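Local structure of glycosyl hydrolases family 2, sugar binding domain protein (Bacteroides uniformis str. 3978 T3 ii, 6D1P) at residues Asp173-Pro178 / Gly433-Phe438; Gly395-Ser398 / Ala403-Met406; Lys664-Gln669 / Ala674-Asn679; Leu556-Leu561 / Gln614-Ser619. The protein is a gut bacterial beta-glucuronidase of glycosyl hydrolase family 2, which probably hydrolyses O-glycosidic bonds to glucuronic acid in its substrates. One frame throughout, in Å; residues are numbered along the deposited sequence.

Contact 1 (Asp173-Pro178 / Gly433-Phe438); sequences DTEMIP and GDFQTF. With NA (sodium ion), chain D; K (potassium ion), chain K.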
loop_
_atom_site.group_PDB
_atom_site.type_symbol
_atom_site.label_atom_id
_atom_site.label_comp_id
_atom_site.label_asym_id
_atom_site.label_seq_id
_atom_site.Cartn_x
_atom_site.Cartn_y
_atom_site.Cartn_z
ATOM N N ASP A 173 9.775 -7.021 -11.864
ATOM C CA ASP A 173 10.277 -6.827 -13.220
ATOM C C ASP A 173 10.993 -8.100 -13.659
ATOM O O ASP A 173 12.112 -8.370 -13.209
ATOM C CB ASP A 173 11.198 -5.613 -13.255
ATOM C CG ASP A 173 11.746 -5.316 -14.630
ATOM O OD1 ASP A 173 11.507 -6.096 -15.574
ATOM O OD2 ASP A 173 12.434 -4.278 -14.755
ATOM N N THR A 174 10.376 -8.872 -14.560
ATOM C CA THR A 174 11.007 -10.146 -14.907
ATOM C C THR A 174 12.285 -9.979 -15.712
ATOM O O THR A 174 13.031 -10.953 -15.849
ATOM C CB THR A 174 10.031 -11.059 -15.661
ATOM O OG1 THR A 174 9.675 -10.477 -16.927
ATOM C CG2 THR A 174 8.774 -11.269 -14.836
ATOM N N GLU A 175 12.565 -8.784 -16.223
ATOM C CA GLU A 175 13.787 -8.506 -16.965
ATOM C C GLU A 175 14.885 -7.936 -16.076
ATOM O O GLU A 175 15.879 -7.402 -16.585
ATOM C CB GLU A 175 13.487 -7.552 -18.129
ATOM C CG GLU A 175 12.597 -8.163 -19.206
ATOM C CD GLU A 175 13.267 -9.319 -19.991
ATOM O OE1 GLU A 175 14.523 -9.408 -20.048
ATOM O OE2 GLU A 175 12.519 -10.141 -20.576
ATOM N N MET A 176 14.708 -8.029 -14.763
ATOM C CA MET A 176 15.677 -7.589 -13.773
ATOM C C MET A 176 16.027 -8.773 -12.874
ATOM O O MET A 176 15.136 -9.515 -12.445
ATOM C CB MET A 176 15.100 -6.425 -12.952
ATOM C CG MET A 176 16.075 -5.759 -12.005
ATOM S SD MET A 176 15.272 -4.457 -11.053
ATOM C CE MET A 176 14.212 -5.401 -9.962
ATOM N N ILE A 177 17.311 -8.966 -12.599
ATOM C CA ILE A 177 17.709 -10.012 -11.654
ATOM C C ILE A 177 17.766 -9.356 -10.280
ATOM O O ILE A 177 18.049 -8.149 -10.201
ATOM C CB ILE A 177 19.055 -10.666 -12.031
ATOM C CG1 ILE A 177 20.173 -9.633 -12.181
ATOM C CG2 ILE A 177 18.949 -11.486 -13.317
ATOM C CD1 ILE A 177 21.559 -10.279 -12.183
ATOM N N PRO A 178 17.481 -10.085 -9.175
ATOM C CA PRO A 178 17.071 -11.493 -9.141
ATOM C C PRO A 178 15.615 -11.697 -9.476
ATOM O O PRO A 178 14.839 -10.757 -9.500
ATOM C CB PRO A 178 17.308 -11.886 -7.685
ATOM C CG PRO A 178 16.942 -10.623 -6.941
ATOM C CD PRO A 178 17.532 -9.515 -7.812
ATOM N N GLY A 433 10.467 -20.472 -15.111
ATOM C CA GLY A 433 9.123 -19.974 -14.876
ATOM C C GLY A 433 8.859 -18.511 -15.162
ATOM O O GLY A 433 7.703 -18.108 -15.372
ATOM N N ASP A 434 9.911 -17.693 -15.164
ATOM C CA ASP A 434 9.700 -16.272 -15.388
ATOM C C ASP A 434 9.437 -15.937 -16.852
ATOM O O ASP A 434 8.953 -14.845 -17.131
ATOM C CB ASP A 434 10.896 -15.475 -14.863
ATOM C CG ASP A 434 10.699 -15.016 -13.426
ATOM O OD1 ASP A 434 9.745 -15.504 -12.771
ATOM O OD2 ASP A 434 11.483 -14.156 -12.959
ATOM N N PHE A 435 9.751 -16.831 -17.790
ATOM C CA PHE A 435 9.469 -16.616 -19.206
ATOM C C PHE A 435 8.777 -17.845 -19.780
ATOM O O PHE A 435 8.783 -18.919 -19.171
ATOM C CB PHE A 435 10.743 -16.289 -19.998
ATOM C CG PHE A 435 11.554 -15.174 -19.382
ATOM C CD1 PHE A 435 12.546 -15.456 -18.446
ATOM C CD2 PHE A 435 11.281 -13.838 -19.690
ATOM C CE1 PHE A 435 13.285 -14.447 -17.857
ATOM C CE2 PHE A 435 12.013 -12.817 -19.103
ATOM C CZ PHE A 435 13.023 -13.122 -18.183
ATOM N N GLN A 436 8.126 -17.654 -20.942
ATOM C CA GLN A 436 7.477 -18.756 -21.643
ATOM C C GLN A 436 8.475 -19.794 -22.151
ATOM O O GLN A 436 8.107 -20.953 -22.354
ATOM C CB GLN A 436 6.665 -18.215 -22.815
ATOM C CG GLN A 436 5.797 -17.039 -22.432
ATOM C CD GLN A 436 4.967 -16.505 -23.588
ATOM O OE1 GLN A 436 4.048 -17.176 -24.080
ATOM N NE2 GLN A 436 5.283 -15.285 -24.027
ATOM N N THR A 437 9.716 -19.404 -22.370
ATOM C CA THR A 437 10.767 -20.306 -22.804
ATOM C C THR A 437 11.709 -20.615 -21.653
ATOM O O THR A 437 11.801 -19.880 -20.669
ATOM C CB THR A 437 11.592 -19.692 -23.934
ATOM O OG1 THR A 437 12.460 -18.694 -23.371
ATOM C CG2 THR A 437 10.686 -19.060 -24.995
ATOM N N PHE A 438 12.437 -21.705 -21.817
ATOM C CA PHE A 438 13.538 -22.047 -20.932
ATOM C C PHE A 438 14.544 -22.817 -21.778
ATOM O O PHE A 438 14.292 -23.970 -22.140
ATOM C CB PHE A 438 13.052 -22.866 -19.748
ATOM C CG PHE A 438 14.105 -23.107 -18.731
ATOM C CD1 PHE A 438 14.321 -22.186 -17.717
ATOM C CD2 PHE A 438 14.919 -24.241 -18.807
ATOM C CE1 PHE A 438 15.314 -22.407 -16.763
ATOM C CE2 PHE A 438 15.915 -24.465 -17.869
ATOM C CZ PHE A 438 16.115 -23.548 -16.845
HETATM NA NA NA D . 8.314 -12.402 -18.085
HETATM K K K K . 13.049 -9.706 -11.033
HETATM O O HOH W 1 11.288 -8.106 -9.916
HETATM O O HOH W 2 13.415 -13.168 -14.577
HETATM O O HOH W 3 11.011 -12.009 -11.863
HETATM O O HOH W 4 8.300 -12.033 -20.979
#
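The Phe435 ring lies against the turn that begins at Asp173, its CZ 3.2 Å from the carbonyl atom Thr174 O and its CE2 3.1 Å from Glu175 OE2. The carboxylate oxygen lies at the ring edge, near the ring plane, and the two planes are turned 54° apart; the other oxygen, Glu175 OE1, accepts a bond from Gly396 N. A sodium ion lies beside the ring, 3.7 Å from Phe435 CD2. Thr174 OG1, set between backbone N and carbonyl carbon (chi1 64°), binds it at 2.6 Å, and Asp434 O binds it at 2.7 Å; a water and Ser44 of the second subunit also take part. A second water donates to both Thr174 O and Asp434 OD2. Asp173 O and Met176 O, the ends of the type I turn, and Pro178 O just after it bind a potassium ion. Reducing Phe435 to an alanine would probably uncover the sodium site on one side and leave Glu175 OE2 without the ring edge it abuts. No hydrogen bond runs directly between 173-178 and 433-438, though Ser179 just beyond bonds Asp434 OD2; sodium joins the sugar-binding and TIM-barrel parts directly, potassium only through a water donating to that oxygen.

Contact 2 (Gly395-Ser398 / Ala403-Met406); sequences GGES and ARRM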
loop_
_atom_site.group_PDB
_atom_site.type_symbol
_atom_site.label_atom_id
_atom_site.label_comp_id
_atom_site.label_asym_id
_atom_site.label_seq_id
_atom_site.Cartn_x
_atom_site.Cartn_y
_atom_site.Cartn_z
ATOM N N GLY A 395 16.735 -13.722 -19.296
ATOM C CA GLY A 395 16.015 -12.669 -19.977
ATOM C C GLY A 395 16.766 -12.123 -21.178
ATOM O O GLY A 395 17.730 -12.711 -21.673
ATOM N N GLY A 396 16.312 -10.948 -21.632
ATOM C CA GLY A 396 16.839 -10.291 -22.813
ATOM C C GLY A 396 18.163 -9.596 -22.570
ATOM O O GLY A 396 18.913 -9.927 -21.645
ATOM N N GLU A 397 18.463 -8.619 -23.439
ATOM C CA GLU A 397 19.786 -7.997 -23.413
ATOM C C GLU A 397 19.977 -7.167 -22.159
ATOM O O GLU A 397 21.092 -7.055 -21.637
ATOM C CB GLU A 397 20.008 -7.117 -24.646
ATOM C CG GLU A 397 20.634 -7.851 -25.809
ATOM C CD GLU A 397 21.860 -8.686 -25.406
ATOM O OE1 GLU A 397 22.844 -8.125 -24.871
ATOM O OE2 GLU A 397 21.843 -9.921 -25.625
ATOM N N SER A 398 18.909 -6.540 -21.700
ATOM C CA SER A 398 19.009 -5.673 -20.540
ATOM C C SER A 398 19.268 -6.501 -19.294
ATOM O O SER A 398 20.103 -6.145 -18.448
ATOM C CB SER A 398 17.717 -4.861 -20.422
ATOM O OG SER A 398 17.926 -3.776 -19.561
ATOM N N ALA A 403 23.477 -8.579 -15.341
ATOM C CA ALA A 403 24.323 -9.612 -14.752
ATOM C C ALA A 403 25.802 -9.346 -15.029
ATOM O O ALA A 403 26.639 -9.440 -14.116
ATOM C CB ALA A 403 23.904 -10.987 -15.271
ATOM N N ARG A 404 26.144 -8.982 -16.272
ATOM C CA ARG A 404 27.533 -8.635 -16.562
ATOM C C ARG A 404 27.970 -7.435 -15.737
ATOM O O ARG A 404 29.091 -7.405 -15.210
ATOM C CB ARG A 404 27.722 -8.330 -18.045
ATOM C CG ARG A 404 27.336 -9.441 -18.986
ATOM C CD ARG A 404 27.313 -8.909 -20.418
ATOM N NE ARG A 404 27.015 -9.940 -21.404
ATOM C CZ ARG A 404 25.990 -9.896 -22.255
ATOM N NH1 ARG A 404 25.144 -8.856 -22.264
ATOM N NH2 ARG A 404 25.817 -10.897 -23.118
ATOM N N ARG A 405 27.090 -6.437 -15.602
ATOM C CA ARG A 405 27.446 -5.252 -14.837
ATOM C C ARG A 405 27.614 -5.574 -13.357
ATOM O O ARG A 405 28.552 -5.085 -12.715
ATOM C CB ARG A 405 26.381 -4.174 -15.025
ATOM C CG ARG A 405 26.714 -2.850 -14.372
ATOM C CD ARG A 405 25.686 -1.784 -14.781
ATOM N NE ARG A 405 24.349 -2.070 -14.267
ATOM C CZ ARG A 405 23.319 -2.455 -15.018
ATOM N NH1 ARG A 405 23.478 -2.587 -16.328
ATOM N NH2 ARG A 405 22.122 -2.685 -14.462
ATOM N N MET A 406 26.714 -6.376 -12.786
ATOM C CA MET A 406 26.826 -6.627 -11.353
ATOM C C MET A 406 28.008 -7.547 -11.049
ATOM O O MET A 406 28.705 -7.355 -10.046
ATOM C CB MET A 406 25.507 -7.179 -10.807
ATOM C CG MET A 406 24.384 -6.138 -10.860
ATOM S SD MET A 406 22.839 -6.615 -10.056
ATOM C CE MET A 406 23.199 -6.312 -8.327
HETATM O O HOH W 5 20.974 -3.662 -17.999
#
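Glu397 and Arg404 meet in a salt bridge at the surface, OE1 of the acid standing 3.6 Å from NH1 of the arginine. The oxygen comes in at the edge of the guanidinium, near its plane, and the two flat groups are only 25° apart. That separation makes the pairing chiefly electrostatic, and no hydrogen bond accompanies it. The residues lie seven apart, two turns along one helix, so each side chain must travel to close the gap: Glu397 bends at its second torsion (chi2 -48°), whereas Arg404 runs extended from CG to NE. One residue further on, the same spacing of seven is spanned by a water, which donates to Ser398 O at 2.7 Å and accepts from Arg405 NH1 at 3.2 Å, lying in the plane of that guanidinium.

Further partners position the two arginines. Arg404 NE forms a salt bridge with Glu449, and its NH1 donates to Asn401 OD1, while Arg405 NH2 donates to Val131 O. Gly396 occupies the N-cap position, so Glu397 opens the helix. The helix 397-414 carrying all this is the crossover of the beta-alpha-beta unit between strands 382-386 and 420-432, and Ala403 and Arg404 pack against helix 440-457 at Phe446.

Contact 3 (Lys664-Gln669 / Ala674-Asn679); sequences KKRNSQ and AGLRWN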
loop_
_atom_site.group_PDB
_atom_site.type_symbol
_atom_site.label_atom_id
_atom_site.label_comp_id
_atom_site.label_asym_id
_atom_site.label_seq_id
_atom_site.Cartn_x
_atom_site.Cartn_y
_atom_site.Cartn_z
ATOM N N LYS A 664 30.764 -37.861 32.117
ATOM C CA LYS A 664 30.875 -38.520 30.823
ATOM C C LYS A 664 31.860 -37.772 29.946
ATOM O O LYS A 664 32.081 -36.569 30.103
ATOM C CB LYS A 664 29.531 -38.659 30.115
ATOM C CG LYS A 664 28.598 -39.624 30.804
ATOM C CD LYS A 664 27.368 -39.932 29.969
ATOM C CE LYS A 664 26.437 -40.874 30.707
ATOM N NZ LYS A 664 25.223 -41.235 29.917
ATOM N N LYS A 665 32.495 -38.521 29.061
ATOM C CA LYS A 665 33.535 -37.989 28.202
ATOM C C LYS A 665 32.927 -37.643 26.851
ATOM O O LYS A 665 32.029 -38.340 26.359
ATOM C CB LYS A 665 34.683 -38.994 28.048
ATOM C CG LYS A 665 35.856 -38.463 27.218
ATOM C CD LYS A 665 37.002 -39.499 27.055
ATOM C CE LYS A 665 37.195 -39.947 25.597
ATOM N NZ LYS A 665 36.254 -41.036 25.172
ATOM N N ARG A 666 33.401 -36.544 26.275
ATOM C CA ARG A 666 32.877 -36.082 25.002
ATOM C C ARG A 666 33.470 -36.906 23.858
ATOM O O ARG A 666 34.692 -37.079 23.762
ATOM C CB ARG A 666 33.167 -34.589 24.798
ATOM C CG ARG A 666 32.380 -33.993 23.624
ATOM C CD ARG A 666 32.905 -32.628 23.167
ATOM N NE ARG A 666 32.153 -32.142 22.007
ATOM C CZ ARG A 666 32.405 -32.485 20.743
ATOM N NH1 ARG A 666 33.406 -33.314 20.453
ATOM N NH2 ARG A 666 31.654 -32.003 19.768
ATOM N N ASN A 667 32.590 -37.399 22.983
ATOM C CA ASN A 667 33.003 -38.190 21.830
ATOM C C ASN A 667 32.049 -37.872 20.677
ATOM O O ASN A 667 30.927 -38.388 20.646
ATOM C CB ASN A 667 33.006 -39.672 22.181
ATOM C CG ASN A 667 33.316 -40.550 20.994
ATOM O OD1 ASN A 667 33.748 -40.066 19.943
ATOM N ND2 ASN A 667 33.086 -41.856 21.147
ATOM N N SER A 668 32.530 -37.064 19.716
ATOM C CA SER A 668 31.724 -36.637 18.570
ATOM C C SER A 668 30.977 -37.794 17.920
ATOM O O SER A 668 29.798 -37.653 17.561
ATOM C CB SER A 668 32.610 -35.949 17.531
ATOM O OG SER A 668 33.010 -34.640 17.916
ATOM N N GLN A 669 31.646 -38.947 17.753
ATOM C CA GLN A 669 31.067 -40.088 17.043
ATOM C C GLN A 669 29.986 -40.816 17.829
ATOM O O GLN A 669 29.294 -41.662 17.254
ATOM C CB GLN A 669 32.165 -41.087 16.664
ATOM C CG GLN A 669 33.157 -40.542 15.661
ATOM C CD GLN A 669 32.458 -39.874 14.477
ATOM O OE1 GLN A 669 31.572 -40.467 13.846
ATOM N NE2 GLN A 669 32.844 -38.627 14.184
ATOM N N ALA A 674 27.340 -36.056 21.151
ATOM C CA ALA A 674 28.751 -36.426 21.323
ATOM C C ALA A 674 28.984 -37.175 22.641
ATOM O O ALA A 674 29.940 -36.906 23.372
ATOM C CB ALA A 674 29.670 -35.204 21.223
ATOM N N GLY A 675 28.096 -38.128 22.946
ATOM C CA GLY A 675 28.187 -38.896 24.174
ATOM C C GLY A 675 27.672 -38.210 25.431
ATOM O O GLY A 675 27.403 -38.897 26.421
ATOM N N LEU A 676 27.521 -36.881 25.431
ATOM C CA LEU A 676 27.046 -36.142 26.603
ATOM C C LEU A 676 25.517 -36.207 26.661
ATOM O O LEU A 676 24.795 -35.248 26.380
ATOM C CB LEU A 676 27.559 -34.710 26.569
ATOM C CG LEU A 676 29.042 -34.644 26.196
ATOM C CD1 LEU A 676 29.577 -33.211 26.081
ATOM C CD2 LEU A 676 29.914 -35.488 27.175
ATOM N N ARG A 677 25.018 -37.380 27.036
ATOM C CA ARG A 677 23.589 -37.604 27.168
ATOM C C ARG A 677 23.352 -38.560 28.323
ATOM O O ARG A 677 24.158 -39.465 28.562
ATOM C CB ARG A 677 22.975 -38.172 25.882
ATOM C CG ARG A 677 23.602 -39.498 25.411
ATOM C CD ARG A 677 22.890 -40.045 24.178
ATOM N NE ARG A 677 23.358 -41.382 23.850
ATOM C CZ ARG A 677 24.457 -41.634 23.137
ATOM N NH1 ARG A 677 25.204 -40.635 22.672
ATOM N NH2 ARG A 677 24.822 -42.889 22.894
ATOM N N TRP A 678 22.256 -38.329 29.042
ATOM C CA TRP A 678 21.806 -39.122 30.179
ATOM C C TRP A 678 20.319 -39.415 30.042
ATOM O O TRP A 678 19.555 -38.603 29.514
ATOM C CB TRP A 678 22.014 -38.393 31.515
ATOM C CG TRP A 678 23.430 -38.143 31.859
ATOM C CD1 TRP A 678 24.175 -38.815 32.785
ATOM C CD2 TRP A 678 24.295 -37.151 31.291
ATOM N NE1 TRP A 678 25.449 -38.298 32.835
ATOM C CE2 TRP A 678 25.552 -37.281 31.923
ATOM C CE3 TRP A 678 24.132 -36.171 30.310
ATOM C CZ2 TRP A 678 26.629 -36.463 31.614
ATOM C CZ3 TRP A 678 25.219 -35.366 29.988
ATOM C CH2 TRP A 678 26.445 -35.514 30.644
ATOM N N ASN A 679 19.909 -40.580 30.515
ATOM C CA ASN A 679 18.504 -40.848 30.771
ATOM C C ASN A 679 18.270 -40.716 32.266
ATOM O O ASN A 679 19.125 -41.087 33.072
ATOM C CB ASN A 679 18.090 -42.229 30.272
ATOM C CG ASN A 679 18.024 -42.294 28.759
ATOM O OD1 ASN A 679 18.623 -41.466 28.068
ATOM N ND2 ASN A 679 17.297 -43.270 28.237
HETATM O O HOH W 6 27.044 -37.024 18.578
#
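Ala674 O is gripped by two groups of the facing segment: Asn667 N donates to it at 2.7 Å with an essentially straight N-H...O line, and Arg666 CA brings a weaker C-H contact at 3.5 Å. The N-H arrives from above the carbonyl plane. Together with a water linking Ser668 O to Ala674 N, this closes the base of the connection between strands 659-665 and 677-680, edge strands of two different sheets in a domain whose family is related to the immunoglobulin-like E-set folds.

The extended Arg666 side chain runs alongside Ala674. With CG anti to its backbone N (chi1 -168°), it lays one guanidinium face on Ala674 CB, which stands 3.9 Å above the centre of that plane. NH1 donates to Ser668 OG at 2.9 Å and NE to Ser647 O, so both ends of the flat group are held; Ser668 OG is in turn bonded to Glu565. Alongside, Arg666 CG touches Leu676 CD1 at 3.8 Å. Gly675 passes through a positive-phi turn in which a CB would press against Lys665 O.

Toward the strands, extended Lys664 runs over one face of the Trp678 indole, its NZ 4.0 Å from the centroid of the five-membered ring and 15° off the normal. The same NZ approaches Arg677 O, but too closely for the length to be trusted. The Arg666 charge is probably offset by Ser647 O and Ser668 OG, with Glu565 nearby through Ser668, while Lys664 is likely to be eased by the Trp678 face; the methyl of Ala674 contributes packing alone.

Contact 4 (Leu556-Leu561 / Gln614-Ser619); sequences LFDWHL and QSYWSS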
loop_
_atom_site.group_PDB
_atom_site.type_symbol
_atom_site.label_atom_id
_atom_site.label_comp_id
_atom_site.label_asym_id
_atom_site.label_seq_id
_atom_site.Cartn_x
_atom_site.Cartn_y
_atom_site.Cartn_z
ATOM N N LEU A 556 19.564 -33.399 13.435
ATOM C CA LEU A 556 20.026 -33.337 12.049
ATOM C C LEU A 556 21.344 -32.595 11.956
ATOM O O LEU A 556 22.258 -33.035 11.244
ATOM C CB LEU A 556 18.974 -32.676 11.146
ATOM C CG LEU A 556 19.237 -32.553 9.625
ATOM C CD1 LEU A 556 17.914 -32.413 8.864
ATOM C CD2 LEU A 556 20.156 -31.375 9.259
ATOM N N PHE A 557 21.461 -31.461 12.659
ATOM C CA PHE A 557 22.726 -30.736 12.673
ATOM C C PHE A 557 23.821 -31.583 13.317
ATOM O O PHE A 557 24.947 -31.661 12.812
ATOM C CB PHE A 557 22.583 -29.419 13.440
ATOM C CG PHE A 557 21.723 -28.381 12.762
ATOM C CD1 PHE A 557 21.845 -28.118 11.409
ATOM C CD2 PHE A 557 20.809 -27.637 13.512
ATOM C CE1 PHE A 557 21.059 -27.137 10.793
ATOM C CE2 PHE A 557 20.023 -26.660 12.927
ATOM C CZ PHE A 557 20.137 -26.405 11.560
ATOM N N ASP A 558 23.497 -32.208 14.452
ATOM C CA ASP A 558 24.432 -33.059 15.182
ATOM C C ASP A 558 25.016 -34.127 14.261
ATOM O O ASP A 558 26.233 -34.206 14.065
ATOM C CB ASP A 558 23.688 -33.687 16.371
ATOM C CG ASP A 558 24.610 -34.360 17.376
ATOM O OD1 ASP A 558 24.104 -34.734 18.447
ATOM O OD2 ASP A 558 25.819 -34.516 17.119
ATOM N N TRP A 559 24.139 -34.918 13.634
ATOM C CA TRP A 559 24.577 -35.949 12.699
ATOM C C TRP A 559 25.519 -35.392 11.630
ATOM O O TRP A 559 26.658 -35.857 11.485
ATOM C CB TRP A 559 23.372 -36.612 12.039
ATOM C CG TRP A 559 23.813 -37.804 11.297
ATOM C CD1 TRP A 559 24.322 -37.841 10.021
ATOM C CD2 TRP A 559 23.885 -39.146 11.799
ATOM N NE1 TRP A 559 24.668 -39.130 9.690
ATOM C CE2 TRP A 559 24.415 -39.953 10.760
ATOM C CE3 TRP A 559 23.536 -39.751 13.021
ATOM C CZ2 TRP A 559 24.601 -41.342 10.904
ATOM C CZ3 TRP A 559 23.722 -41.136 13.161
ATOM C CH2 TRP A 559 24.256 -41.909 12.111
ATOM N N HIS A 560 25.054 -34.400 10.859
ATOM C CA HIS A 560 25.896 -33.831 9.808
ATOM C C HIS A 560 27.269 -33.466 10.344
ATOM O O HIS A 560 28.294 -33.787 9.726
ATOM C CB HIS A 560 25.242 -32.587 9.198
ATOM C CG HIS A 560 24.205 -32.876 8.159
ATOM N ND1 HIS A 560 22.929 -33.294 8.470
ATOM C CD2 HIS A 560 24.246 -32.774 6.810
ATOM C CE1 HIS A 560 22.232 -33.451 7.358
ATOM N NE2 HIS A 560 23.011 -33.145 6.335
ATOM N N LEU A 561 27.307 -32.791 11.501
ATOM C CA LEU A 561 28.577 -32.294 12.028
ATOM C C LEU A 561 29.500 -33.438 12.437
ATOM O O LEU A 561 30.722 -33.366 12.236
ATOM C CB LEU A 561 28.325 -31.358 13.208
ATOM C CG LEU A 561 27.713 -29.998 12.839
ATOM C CD1 LEU A 561 27.307 -29.227 14.079
ATOM C CD2 LEU A 561 28.692 -29.185 12.017
ATOM N N GLN A 614 28.001 -24.569 17.952
ATOM C CA GLN A 614 29.072 -23.983 18.745
ATOM C C GLN A 614 29.878 -25.073 19.436
ATOM O O GLN A 614 31.114 -25.025 19.455
ATOM C CB GLN A 614 28.507 -23.000 19.766
ATOM C CG GLN A 614 29.554 -22.124 20.463
ATOM C CD GLN A 614 28.914 -21.066 21.364
ATOM O OE1 GLN A 614 28.099 -21.386 22.238
ATOM N NE2 GLN A 614 29.269 -19.798 21.136
ATOM N N SER A 615 29.193 -26.094 19.950
ATOM C CA SER A 615 29.874 -27.164 20.654
ATOM C C SER A 615 30.816 -27.939 19.740
ATOM O O SER A 615 31.778 -28.534 20.232
ATOM C CB SER A 615 28.853 -28.110 21.276
ATOM O OG SER A 615 28.169 -28.825 20.278
ATOM N N TYR A 616 30.569 -27.932 18.427
ATOM C CA TYR A 616 31.419 -28.637 17.470
ATOM C C TYR A 616 32.499 -27.751 16.875
ATOM O O TYR A 616 33.567 -28.245 16.508
ATOM C CB TYR A 616 30.576 -29.198 16.323
ATOM C CG TYR A 616 30.001 -30.585 16.512
ATOM C CD1 TYR A 616 30.725 -31.710 16.136
ATOM C CD2 TYR A 616 28.718 -30.771 17.014
ATOM C CE1 TYR A 616 30.201 -32.988 16.282
ATOM C CE2 TYR A 616 28.182 -32.050 17.163
ATOM C CZ TYR A 616 28.935 -33.156 16.788
ATOM O OH TYR A 616 28.429 -34.437 16.912
ATOM N N TRP A 617 32.257 -26.451 16.779
ATOM C CA TRP A 617 33.113 -25.589 15.978
ATOM C C TRP A 617 33.921 -24.603 16.788
ATOM O O TRP A 617 35.004 -24.201 16.350
ATOM C CB TRP A 617 32.270 -24.798 14.958
ATOM C CG TRP A 617 31.769 -25.608 13.810
ATOM C CD1 TRP A 617 31.996 -26.943 13.572
ATOM C CD2 TRP A 617 30.978 -25.135 12.713
ATOM N NE1 TRP A 617 31.386 -27.325 12.395
ATOM C CE2 TRP A 617 30.756 -26.236 11.848
ATOM C CE3 TRP A 617 30.438 -23.887 12.373
ATOM C CZ2 TRP A 617 30.004 -26.126 10.676
ATOM C CZ3 TRP A 617 29.682 -23.781 11.189
ATOM C CH2 TRP A 617 29.480 -24.893 10.364
ATOM N N SER A 618 33.401 -24.165 17.925
ATOM C CA SER A 618 34.065 -23.132 18.702
ATOM C C SER A 618 35.228 -23.726 19.487
ATOM O O SER A 618 35.126 -24.832 20.027
ATOM C CB SER A 618 33.081 -22.475 19.665
ATOM O OG SER A 618 33.707 -21.401 20.330
ATOM N N SER A 619 36.333 -22.977 19.545
ATOM C CA SER A 619 37.439 -23.328 20.429
ATOM C C SER A 619 37.232 -22.830 21.855
ATOM O O SER A 619 37.965 -23.248 22.756
ATOM C CB SER A 619 38.760 -22.790 19.861
ATOM O OG SER A 619 38.609 -21.495 19.296
#
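Tyr616 and Leu561 join two helices of the TIM-barrel domain, 550-564 and 609-617, where the last turn of the second helix leans its aromatic residues on the first.

The polar link is a single bond. Tyr616 OH donates to Asp558 OD2 at 2.6 Å, meeting the oxygen nearly along its C-O axis, with the carboxylate and ring planes 66° apart. The first torsion of Asp558 (chi1 -168°) turns its carboxylate away from its own N and brings OD2 to the rim of the tyrosine. Its other oxygen, OD1, accepts from Ala673 N and Tyr646 OH, so the buried carboxylate is satisfied at both ends, and these donors would be expected to stabilise its negative charge.

The CH-pi part is nearly axial. Leu561 CB sits over the centre of the Tyr616 ring, 3.7 Å from its centroid and only 6° off the normal. Arg666, from the following domain, adds a cation-pi contact to the same tyrosine. Replacing Tyr616 with a leucine would probably leave Asp558 OD2 without its hydroxyl donor, and Leu561 CB and Arg666 without the flat ring they lie against.

The apolar packing is split between the two leucine methyls. CD1 lies against the tyrosine, 3.6 Å from Tyr616 CD2, while CD2 goes to the neighbouring indole, across which the leucine side chain runs at about a right angle. Trp617 also meets Arg326 in a cation-pi contact. The methyl approaches the indole obliquely, with Leu561 CD2 3.6 Å from Trp617 CZ2 and 3.3 Å from its NE1.

In the fold
The four contacts form two clusters. Contacts 1 and 2 have centres about 12 Å apart and touch where Glu175 meets Gly396; contact 2, nested within the long loop that contact 1 closes, lies on helix 397-414, which leads into strand 420-432 and so to the second loop of contact 1. Contact 4, joining helices 550-564 and 609-617, and then contact 3, on strands 659-665 and 677-680, follow in series, about 13 Å apart between centres, and touch through Arg666 and Tyr616. Roughly 40 Å separates the centres of contacts 2 and 4. The TIM-barrel domain thus meets the sugar-binding domain and second subunit on one side of the chain's centre, and the DUF4982 domain on the opposite side.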